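Local coordinates for CDP-archaeol synthase (Aeropyrum pernix K1, PDB 5GUF), which probably catalyses the magnesium-dependent transfer of a cytidylyl group from CTP to an unsaturated archaeal ether lipid phosphate, giving CDP-archaeol in the membrane, at residues F105-R109 against L110-R114; S80-M83 against L84-V87; T142-V145 against A146-A150; L20-P23 against A24-A27. All coordinates share one frame; numbering follows the deposited sequence.

Contact 1 of 4, residues F105-R109 against L110-R114. With CTP (cytidine-5'-triphosphate), chain B.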
loop_
_atom_site.group_PDB
_atom_site.type_symbol
_atom_site.label_atom_id
_atom_site.label_comp_id
_atom_site.label_asym_id
_atom_site.label_seq_id
_atom_site.Cartn_x
_atom_site.Cartn_y
_atom_site.Cartn_z
ATOM N N PHE A 105 -4.427 8.514 -12.241
ATOM C CA PHE A 105 -4.314 7.803 -13.510
ATOM C C PHE A 105 -4.607 6.319 -13.335
ATOM O O PHE A 105 -5.380 5.730 -14.103
ATOM C CB PHE A 105 -2.919 7.989 -14.100
ATOM C CG PHE A 105 -2.695 7.197 -15.348
ATOM C CD1 PHE A 105 -3.302 7.577 -16.540
ATOM C CD2 PHE A 105 -1.901 6.058 -15.330
ATOM C CE1 PHE A 105 -3.103 6.843 -17.704
ATOM C CE2 PHE A 105 -1.693 5.320 -16.482
ATOM C CZ PHE A 105 -2.304 5.699 -17.671
ATOM N N VAL A 106 -3.988 5.693 -12.329
ATOM C CA VAL A 106 -4.171 4.263 -12.124
ATOM C C VAL A 106 -5.613 3.963 -11.734
ATOM O O VAL A 106 -6.198 2.981 -12.204
ATOM C CB VAL A 106 -3.146 3.743 -11.093
ATOM C CG1 VAL A 106 -3.564 2.407 -10.501
ATOM C CG2 VAL A 106 -1.760 3.607 -11.747
ATOM N N LYS A 107 -6.237 4.835 -10.936
ATOM C CA LYS A 107 -7.626 4.596 -10.547
ATOM C C LYS A 107 -8.557 4.635 -11.753
ATOM O O LYS A 107 -9.475 3.809 -11.866
ATOM C CB LYS A 107 -8.088 5.616 -9.505
ATOM C CG LYS A 107 -7.430 5.491 -8.145
ATOM C CD LYS A 107 -7.815 6.642 -7.260
ATOM C CE LYS A 107 -9.191 6.442 -6.668
ATOM N NZ LYS A 107 -9.508 7.528 -5.710
ATOM N N ARG A 108 -8.343 5.595 -12.658
ATOM C CA ARG A 108 -9.196 5.690 -13.838
ATOM C C ARG A 108 -9.044 4.456 -14.723
ATOM O O ARG A 108 -10.042 3.902 -15.191
ATOM C CB ARG A 108 -8.882 6.966 -14.634
ATOM C CG ARG A 108 -9.150 8.311 -13.924
ATOM C CD ARG A 108 -10.583 8.506 -13.407
ATOM N NE ARG A 108 -10.781 8.004 -12.045
ATOM C CZ ARG A 108 -10.321 8.595 -10.942
ATOM N NH1 ARG A 108 -9.619 9.719 -11.026
ATOM N NH2 ARG A 108 -10.554 8.057 -9.751
ATOM N N ARG A 109 -7.806 4.013 -14.963
ATOM C CA ARG A 109 -7.586 2.834 -15.795
ATOM C C ARG A 109 -8.241 1.591 -15.205
ATOM O O ARG A 109 -8.548 0.644 -15.940
ATOM C CB ARG A 109 -6.088 2.582 -15.995
ATOM C CG ARG A 109 -5.336 3.759 -16.583
ATOM C CD ARG A 109 -5.645 4.023 -18.061
ATOM N NE ARG A 109 -6.965 4.614 -18.332
ATOM C CZ ARG A 109 -7.347 5.854 -18.008
ATOM N NH1 ARG A 109 -6.523 6.673 -17.366
ATOM N NH2 ARG A 109 -8.572 6.275 -18.321
ATOM N N LEU A 110 -8.463 1.568 -13.893
ATOM C CA LEU A 110 -9.107 0.438 -13.242
ATOM C C LEU A 110 -10.621 0.590 -13.161
ATOM O O LEU A 110 -11.285 -0.243 -12.528
ATOM C CB LEU A 110 -8.532 0.259 -11.841
ATOM C CG LEU A 110 -7.065 -0.139 -11.791
ATOM C CD1 LEU A 110 -6.617 -0.116 -10.351
ATOM C CD2 LEU A 110 -6.861 -1.518 -12.397
ATOM N N GLY A 111 -11.177 1.638 -13.767
ATOM C CA GLY A 111 -12.592 1.912 -13.653
ATOM C C GLY A 111 -13.052 2.464 -12.323
ATOM O O GLY A 111 -14.252 2.437 -12.040
ATOM N N ILE A 112 -12.155 2.986 -11.498
ATOM C CA ILE A 112 -12.557 3.596 -10.235
ATOM C C ILE A 112 -12.916 5.055 -10.487
ATOM O O ILE A 112 -12.055 5.851 -10.875
ATOM C CB ILE A 112 -11.450 3.482 -9.186
ATOM C CG1 ILE A 112 -11.049 2.015 -8.939
ATOM C CG2 ILE A 112 -11.915 4.082 -7.922
ATOM C CD1 ILE A 112 -9.764 1.865 -8.080
ATOM N N GLU A 113 -14.180 5.412 -10.253
ATOM C CA GLU A 113 -14.609 6.768 -10.566
ATOM C C GLU A 113 -13.991 7.794 -9.631
ATOM O O GLU A 113 -13.600 7.492 -8.500
ATOM C CB GLU A 113 -16.131 6.900 -10.544
ATOM C CG GLU A 113 -16.796 6.053 -11.625
ATOM C CD GLU A 113 -18.258 5.746 -11.375
ATOM O OE1 GLU A 113 -18.846 5.040 -12.221
ATOM O OE2 GLU A 113 -18.828 6.215 -10.371
ATOM N N ARG A 114 -13.935 9.028 -10.126
ATOM C CA ARG A 114 -13.254 10.113 -9.443
ATOM C C ARG A 114 -13.803 10.288 -8.029
ATOM O O ARG A 114 -15.018 10.275 -7.809
ATOM C CB ARG A 114 -13.417 11.387 -10.279
ATOM C CG ARG A 114 -12.999 12.663 -9.598
ATOM C CD ARG A 114 -14.127 13.300 -8.843
ATOM N NE ARG A 114 -13.675 14.511 -8.179
ATOM C CZ ARG A 114 -14.064 15.734 -8.513
ATOM N NH1 ARG A 114 -14.928 15.911 -9.498
ATOM N NH2 ARG A 114 -13.586 16.778 -7.847
HETATM N N1 CTP B . -7.358 18.625 -6.156
HETATM C C2 CTP B . -7.104 19.487 -7.220
HETATM N N3 CTP B . -5.963 19.358 -7.999
HETATM C C4 CTP B . -5.028 18.387 -7.675
HETATM C C5 CTP B . -5.258 17.548 -6.577
HETATM C C6 CTP B . -6.502 17.565 -5.938
HETATM O O2 CTP B . -7.902 20.383 -7.485
HETATM N N4 CTP B . -3.927 18.268 -8.413
HETATM C "C1'" CTP B . -8.576 18.853 -5.322
HETATM C "C2'" CTP B . -9.824 18.370 -6.046
HETATM O "O2'" CTP B . -10.912 19.171 -5.643
HETATM C "C3'" CTP B . -10.017 16.981 -5.497
HETATM C "C4'" CTP B . -9.629 17.202 -4.041
HETATM O "O4'" CTP B . -8.571 18.158 -4.075
HETATM O "O3'" CTP B . -11.341 16.548 -5.662
HETATM C "C5'" CTP B . -9.241 15.903 -3.334
HETATM O "O5'" CTP B . -8.068 15.343 -3.885
HETATM P PA CTP B . -8.059 13.802 -4.332
HETATM O O1A CTP B . -8.642 13.010 -3.183
HETATM O O2A CTP B . -6.673 13.320 -4.709
HETATM O O3A CTP B . -9.013 13.777 -5.633
HETATM P PB CTP B . -10.348 12.884 -5.772
HETATM O O1B CTP B . -11.546 13.808 -5.706
HETATM O O2B CTP B . -10.470 11.818 -4.714
HETATM O O3B CTP B . -10.168 12.232 -7.243
HETATM P PG CTP B . -9.366 10.848 -7.517
HETATM O O1G CTP B . -10.362 9.717 -7.524
HETATM O O2G CTP B . -8.667 11.026 -8.829
HETATM O O3G CTP B . -8.338 10.587 -6.454
#
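Lys-107 O receives Ile-112 N at 2.8 Å while Arg-108 O receives Gly-111 N, the two bonds that, with Gly-111 at a positive phi of 74°, close helix 84-109 in a Schellman motif. Leu-110 N still bonds to Val-106 O one turn back. Beyond the glycine the chain leaves the helix axis, and the side chain of Ile-112 crosses that of Lys-107 at about a right angle, its CG2 lying 3.8 Å from Lys-107 CE. Arg-108 ties the turn to the nucleotide. Bends at chi2 and chi3 fold its chain back, so that NE and NH2 grip the single atom Ile-112 O side-on, with Arg-108 NE at 2.8 Å and the oxygen in the guanidinium plane. At the edge carrying NH1 and NH2, Arg-108 NH1 gives a nearly straight bond (176°) to CTP O2G at 2.7 Å and also bonds to Leu-53 O, and NH2 reaches O1G, while Arg-114 CA rests over one face. Replacing Arg-108 by a methionine would probably leave the gamma phosphate short of two donors and the carbonyl of Ile-112 without its clamp. Lys-107 NZ adds a bond to CTP O1G at 3.0 Å and is itself held by Arg-116 O and Asp-122. Beyond the triphosphate, at the sugar, Arg-114 NH2 bonds to CTP O3' at 3.1 Å, the oxygen in the guanidinium plane. These three residues belong to the CTP pocket, formed where helix 84-109 runs out into the loop before helix 121-136; Leu-110 and Ile-112 pack on Pro-119 of the second subunit.

Contact 2 of 4, residues S80-M83 against L84-V87; sequences SGNM and LLAV
Asn-82 O accepts from Leu-85 N at 3.0 Å and Met-83 O from Ala-86 N, two bonds reaching three residues ahead that wind the chain from the end of helix 59-80 into helix 84-109. The link is a short interhelical turn, with an ST turn on its incoming side and an asparagine cap on its outgoing side. Gly-81, with a positive phi, turns the chain out of the first helix. In the ST turn Ser-80 OG accepts from Asn-82 N at 2.9 Å; a chi1 of 78° sets the hydroxyl between the backbone nitrogen and the carbonyl carbon, and OG also bonds to Ala-76 O in the preceding turn. The amide of Asn-82 works at both ends. Its CG stands opposite the backbone nitrogen (chi1 179°), which carries OD1 forward to Leu-84 N at 2.8 Å, with the donor tilted 24° from the plane of the amide carbonyl; ND2 is taken by Val-7 O, so the amide's rotation is fixed from two directions. Leu-85 is the buried side chain here. It crosses Asn-82 at about a right angle, with CG 4.0 Å from Asn-82 CB and CD2 at the same distance from ND2. Beyond the turn it packs on Ala-76 and Ala-77 of helix 59-80 and on Ile-19 and Leu-20 of helix 14-29, whereas Met-83 and Leu-84 lie on the surface. On the other branch, Leu-85 CD1 comes to 3.4 Å from Ser-80 OG, its methyl set against the hydroxyl of the ST turn.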
loop_
_atom_site.group_PDB
_atom_site.type_symbol
_atom_site.label_atom_id
_atom_site.label_comp_id
_atom_site.label_asym_id
_atom_site.label_seq_id
_atom_site.Cartn_x
_atom_site.Cartn_y
_atom_site.Cartn_z
ATOM N N SER A 80 15.421 23.485 10.205
ATOM C CA SER A 80 16.484 22.489 10.267
ATOM C C SER A 80 17.877 23.077 10.132
ATOM O O SER A 80 18.854 22.349 10.317
ATOM C CB SER A 80 16.302 21.458 9.150
ATOM O OG SER A 80 16.747 22.011 7.920
ATOM N N GLY A 81 18.001 24.354 9.782
ATOM C CA GLY A 81 19.304 24.886 9.454
ATOM C C GLY A 81 19.894 24.403 8.145
ATOM O O GLY A 81 21.019 24.794 7.814
ATOM N N ASN A 82 19.176 23.592 7.373
ATOM C CA ASN A 82 19.689 23.050 6.119
ATOM C C ASN A 82 19.063 23.846 4.981
ATOM O O ASN A 82 17.935 23.574 4.557
ATOM C CB ASN A 82 19.394 21.557 6.011
ATOM C CG ASN A 82 19.881 20.955 4.702
ATOM O OD1 ASN A 82 20.207 21.667 3.757
ATOM N ND2 ASN A 82 19.933 19.630 4.644
ATOM N N MET A 83 19.816 24.814 4.466
ATOM C CA MET A 83 19.297 25.671 3.415
ATOM C C MET A 83 18.991 24.911 2.131
ATOM O O MET A 83 18.205 25.402 1.309
ATOM C CB MET A 83 20.282 26.801 3.145
ATOM C CG MET A 83 20.314 27.840 4.274
ATOM S SD MET A 83 18.771 28.777 4.470
ATOM C CE MET A 83 18.236 28.264 6.100
ATOM N N LEU A 84 19.585 23.735 1.929
ATOM C CA LEU A 84 19.274 22.980 0.720
ATOM C C LEU A 84 17.809 22.563 0.672
ATOM O O LEU A 84 17.270 22.365 -0.422
ATOM C CB LEU A 84 20.190 21.764 0.622
ATOM C CG LEU A 84 21.476 22.019 -0.164
ATOM C CD1 LEU A 84 22.239 20.715 -0.393
ATOM C CD2 LEU A 84 21.145 22.683 -1.485
ATOM N N LEU A 85 17.145 22.474 1.832
ATOM C CA LEU A 85 15.706 22.205 1.869
ATOM C C LEU A 85 14.894 23.253 1.118
ATOM O O LEU A 85 13.818 22.938 0.595
ATOM C CB LEU A 85 15.210 22.119 3.315
ATOM C CG LEU A 85 15.843 21.022 4.184
ATOM C CD1 LEU A 85 14.934 20.633 5.362
ATOM C CD2 LEU A 85 16.201 19.801 3.325
ATOM N N ALA A 86 15.354 24.506 1.073
ATOM C CA ALA A 86 14.600 25.489 0.311
ATOM C C ALA A 86 14.745 25.262 -1.181
ATOM O O ALA A 86 13.856 25.639 -1.947
ATOM C CB ALA A 86 15.032 26.909 0.670
ATOM N N VAL A 87 15.847 24.656 -1.600
ATOM C CA VAL A 87 16.070 24.348 -3.004
ATOM C C VAL A 87 15.409 23.032 -3.398
ATOM O O VAL A 87 14.868 22.914 -4.493
ATOM C CB VAL A 87 17.589 24.325 -3.267
ATOM C CG1 VAL A 87 17.907 23.792 -4.676
ATOM C CG2 VAL A 87 18.168 25.712 -3.050
#

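Contact 3 of 4, residues T142-V145 against A146-A150; sequences TPRV and AVEAA
Glu-148 turns CG away from its own carbonyl carbon (chi1 -71°) and then runs extended, while Arg-144 carries CG opposite the backbone nitrogen (chi1 173°) and bends only at chi3; the two chains therefore meet at an oblique crossing one turn apart. It is the aliphatic part of the arginine that touches: Glu-148 OE2 lies 3.3 Å from Arg-144 CG and 3.4 Å from CD. The charged ends stay farther apart, Arg-144 NH1 being 4.5 Å from OE2 with the guanidinium and carboxylate planes 56° apart, too distant for a salt bridge. The other oxygen, OE1, sits 3.8 Å from Val-145 CG2. A lysine in place of Glu-148 would probably set like charges beside each other and lose the electrostatic attraction for Arg-144. In the backbone, Glu-148 N bonds to Arg-144 O at 2.8 Å. Val-145 faces Ala-17 of helix 14-29, while Val-147 packs on Val-147 of the second subunit. At the start, Thr-142 OG1 accepts from Val-145 N at 3.3 Å, a threonine N-cap, with Pro-143 in the first position of helix 143-161, which it opens directly after strand 140-141.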
loop_
_atom_site.group_PDB
_atom_site.type_symbol
_atom_site.label_atom_id
_atom_site.label_comp_id
_atom_site.label_asym_id
_atom_site.label_seq_id
_atom_site.Cartn_x
_atom_site.Cartn_y
_atom_site.Cartn_z
ATOM N N THR A 142 16.847 4.920 4.982
ATOM C CA THR A 142 16.818 3.539 5.435
ATOM C C THR A 142 15.433 2.948 5.179
ATOM O O THR A 142 14.421 3.665 5.224
ATOM C CB THR A 142 17.153 3.425 6.920
ATOM O OG1 THR A 142 16.138 4.083 7.679
ATOM C CG2 THR A 142 18.515 4.069 7.209
ATOM N N PRO A 143 15.371 1.648 4.882
ATOM C CA PRO A 143 14.061 1.017 4.669
ATOM C C PRO A 143 13.138 1.178 5.853
ATOM O O PRO A 143 11.939 1.402 5.664
ATOM C CB PRO A 143 14.419 -0.457 4.415
ATOM C CG PRO A 143 15.834 -0.423 3.922
ATOM C CD PRO A 143 16.494 0.720 4.647
ATOM N N ARG A 144 13.664 1.081 7.078
ATOM C CA ARG A 144 12.816 1.198 8.260
ATOM C C ARG A 144 12.165 2.572 8.342
ATOM O O ARG A 144 10.967 2.686 8.619
ATOM C CB ARG A 144 13.626 0.923 9.528
ATOM C CG ARG A 144 12.831 1.206 10.791
ATOM C CD ARG A 144 13.565 0.876 12.081
ATOM N NE ARG A 144 13.949 -0.540 12.170
ATOM C CZ ARG A 144 13.169 -1.529 12.617
ATOM N NH1 ARG A 144 11.911 -1.304 12.992
ATOM N NH2 ARG A 144 13.645 -2.762 12.655
ATOM N N VAL A 145 12.936 3.629 8.089
ATOM C CA VAL A 145 12.365 4.962 8.189
ATOM C C VAL A 145 11.462 5.248 6.991
ATOM O O VAL A 145 10.514 6.030 7.097
ATOM C CB VAL A 145 13.509 5.982 8.378
ATOM C CG1 VAL A 145 13.069 7.394 8.142
ATOM C CG2 VAL A 145 14.057 5.855 9.799
ATOM N N ALA A 146 11.704 4.596 5.853
ATOM C CA ALA A 146 10.781 4.718 4.727
ATOM C C ALA A 146 9.436 4.075 5.048
ATOM O O ALA A 146 8.385 4.591 4.656
ATOM C CB ALA A 146 11.385 4.089 3.473
ATOM N N VAL A 147 9.447 2.957 5.766
ATOM C CA VAL A 147 8.202 2.343 6.208
ATOM C C VAL A 147 7.539 3.183 7.298
ATOM O O VAL A 147 6.329 3.434 7.258
ATOM C CB VAL A 147 8.468 0.905 6.686
ATOM C CG1 VAL A 147 7.208 0.308 7.313
ATOM C CG2 VAL A 147 8.971 0.051 5.522
ATOM N N GLU A 148 8.320 3.635 8.286
ATOM C CA GLU A 148 7.752 4.430 9.375
ATOM C C GLU A 148 7.037 5.665 8.847
ATOM O O GLU A 148 5.896 5.931 9.219
ATOM C CB GLU A 148 8.843 4.833 10.370
ATOM C CG GLU A 148 9.348 3.675 11.204
ATOM C CD GLU A 148 10.553 4.035 12.047
ATOM O OE1 GLU A 148 10.985 5.212 12.023
ATOM O OE2 GLU A 148 11.068 3.137 12.745
ATOM N N ALA A 149 7.698 6.429 7.979
ATOM C CA ALA A 149 7.071 7.617 7.402
ATOM C C ALA A 149 5.774 7.275 6.671
ATOM O O ALA A 149 4.776 7.996 6.798
ATOM C CB ALA A 149 8.047 8.319 6.457
ATOM N N ALA A 150 5.764 6.174 5.908
ATOM C CA ALA A 150 4.531 5.757 5.241
ATOM C C ALA A 150 3.424 5.492 6.252
ATOM O O ALA A 150 2.279 5.914 6.053
ATOM C CB ALA A 150 4.775 4.518 4.381
#

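Contact 4 of 4, residues L20-P23 against A24-A27; sequences LMLP and AMIA
Met-21 touches Met-25 one turn on, its CB lying 3.9 Å from Met-25 CE, and its carbonyl accepts a nearly linear helical bond (169°) from Met-25 N. The same oxygen takes a weak second bond from Ala-24 N, a bifurcation just where the helix is disturbed. Leu-22 follows, with CG 3.7 Å from Met-25 CE and CD2 at 3.8 Å; the two chains lie aslant of each other, and the bend of Met-25 at chi3 (-96°) folds the terminal methyl back over Leu-22, where it also reaches Leu-22 CA at 3.6 Å. Leu-22 O receives Ile-26 N, and Ile-26 CB rests 3.4 Å from that oxygen. Pro-23 has no N-H to give to the preceding turn, so the helix is kinked here, yet its carbonyl still bonds to Ala-27 N at 2.7 Å and normal winding resumes. Around the kink the small Ala-24 and Ala-27 pack on Ala-96 and Ala-93 of helix 84-109, and Met-25 reaches Phe-126 of helix 121-136. The arrangement is that of a proline-kinked helix in the transmembrane bundle, here in helix 14-29, predicted to span the membrane.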
loop_
_atom_site.group_PDB
_atom_site.type_symbol
_atom_site.label_atom_id
_atom_site.label_comp_id
_atom_site.label_asym_id
_atom_site.label_seq_id
_atom_site.Cartn_x
_atom_site.Cartn_y
_atom_site.Cartn_z
ATOM N N LEU A 20 11.812 16.477 6.075
ATOM C CA LEU A 20 12.029 16.435 4.636
ATOM C C LEU A 20 10.705 16.341 3.878
ATOM O O LEU A 20 10.527 16.980 2.834
ATOM C CB LEU A 20 12.951 15.265 4.299
ATOM C CG LEU A 20 13.370 15.100 2.843
ATOM C CD1 LEU A 20 14.252 16.266 2.390
ATOM C CD2 LEU A 20 14.098 13.776 2.711
ATOM N N MET A 21 9.752 15.581 4.406
ATOM C CA MET A 21 8.516 15.285 3.692
ATOM C C MET A 21 7.397 16.301 3.911
ATOM O O MET A 21 6.408 16.268 3.163
ATOM C CB MET A 21 8.004 13.911 4.102
ATOM C CG MET A 21 8.801 12.763 3.518
ATOM S SD MET A 21 8.512 12.594 1.737
ATOM C CE MET A 21 10.125 13.044 1.103
ATOM N N LEU A 22 7.505 17.182 4.909
ATOM C CA LEU A 22 6.401 18.100 5.186
ATOM C C LEU A 22 6.046 18.987 3.997
ATOM O O LEU A 22 4.855 19.284 3.822
ATOM C CB LEU A 22 6.708 18.933 6.441
ATOM C CG LEU A 22 6.163 18.327 7.750
ATOM C CD1 LEU A 22 6.857 18.905 8.979
ATOM C CD2 LEU A 22 4.656 18.507 7.872
ATOM N N PRO A 23 6.980 19.436 3.160
ATOM C CA PRO A 23 6.552 20.133 1.932
ATOM C C PRO A 23 5.676 19.287 1.027
ATOM O O PRO A 23 4.731 19.812 0.428
ATOM C CB PRO A 23 7.885 20.496 1.259
ATOM C CG PRO A 23 8.809 20.696 2.422
ATOM C CD PRO A 23 8.403 19.676 3.463
ATOM N N ALA A 24 5.967 17.990 0.903
ATOM C CA ALA A 24 5.135 17.105 0.087
ATOM C C ALA A 24 3.748 16.932 0.701
ATOM O O ALA A 24 2.733 17.007 0.001
ATOM C CB ALA A 24 5.827 15.748 -0.070
ATOM N N MET A 25 3.694 16.671 2.011
ATOM C CA MET A 25 2.422 16.591 2.722
ATOM C C MET A 25 1.599 17.856 2.507
ATOM O O MET A 25 0.387 17.797 2.269
ATOM C CB MET A 25 2.674 16.380 4.213
ATOM C CG MET A 25 3.088 14.970 4.590
ATOM S SD MET A 25 3.358 14.795 6.371
ATOM C CE MET A 25 5.122 15.032 6.476
ATOM N N ILE A 26 2.258 19.016 2.571
ATOM C CA ILE A 26 1.558 20.277 2.391
ATOM C C ILE A 26 1.183 20.481 0.927
ATOM O O ILE A 26 0.098 20.979 0.618
ATOM C CB ILE A 26 2.402 21.436 2.951
ATOM C CG1 ILE A 26 2.233 21.462 4.472
ATOM C CG2 ILE A 26 1.939 22.757 2.374
ATOM C CD1 ILE A 26 3.308 22.194 5.210
ATOM N N ALA A 27 2.060 20.088 0.004
ATOM C CA ALA A 27 1.692 20.136 -1.407
ATOM C C ALA A 27 0.502 19.229 -1.689
ATOM O O ALA A 27 -0.387 19.587 -2.463
ATOM C CB ALA A 27 2.880 19.742 -2.284
#

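In the fold
Contacts 1 and 2 mark the two ends of helix 84-109, on opposite sides of the chain's centre and 37 Å apart between centres. Of the four, only contact 1 holds residues of the CTP pocket; in contact 4, the side chain of Ala-27 comes within about 9 Å of the nucleotide. Contact 4 lies nearest the middle of the chain and meets contact 2 directly, where Leu-20 CD1 packs 4.1 Å from Leu-85 CD2. Contact 3 approaches contact 4 to about 5 Å between nearest atoms without touching it. Contacts 1 and 3, about 17 Å apart at their nearest atoms, both reach the second subunit, so the dimer interface includes parts near the nucleotide and parts remote from it.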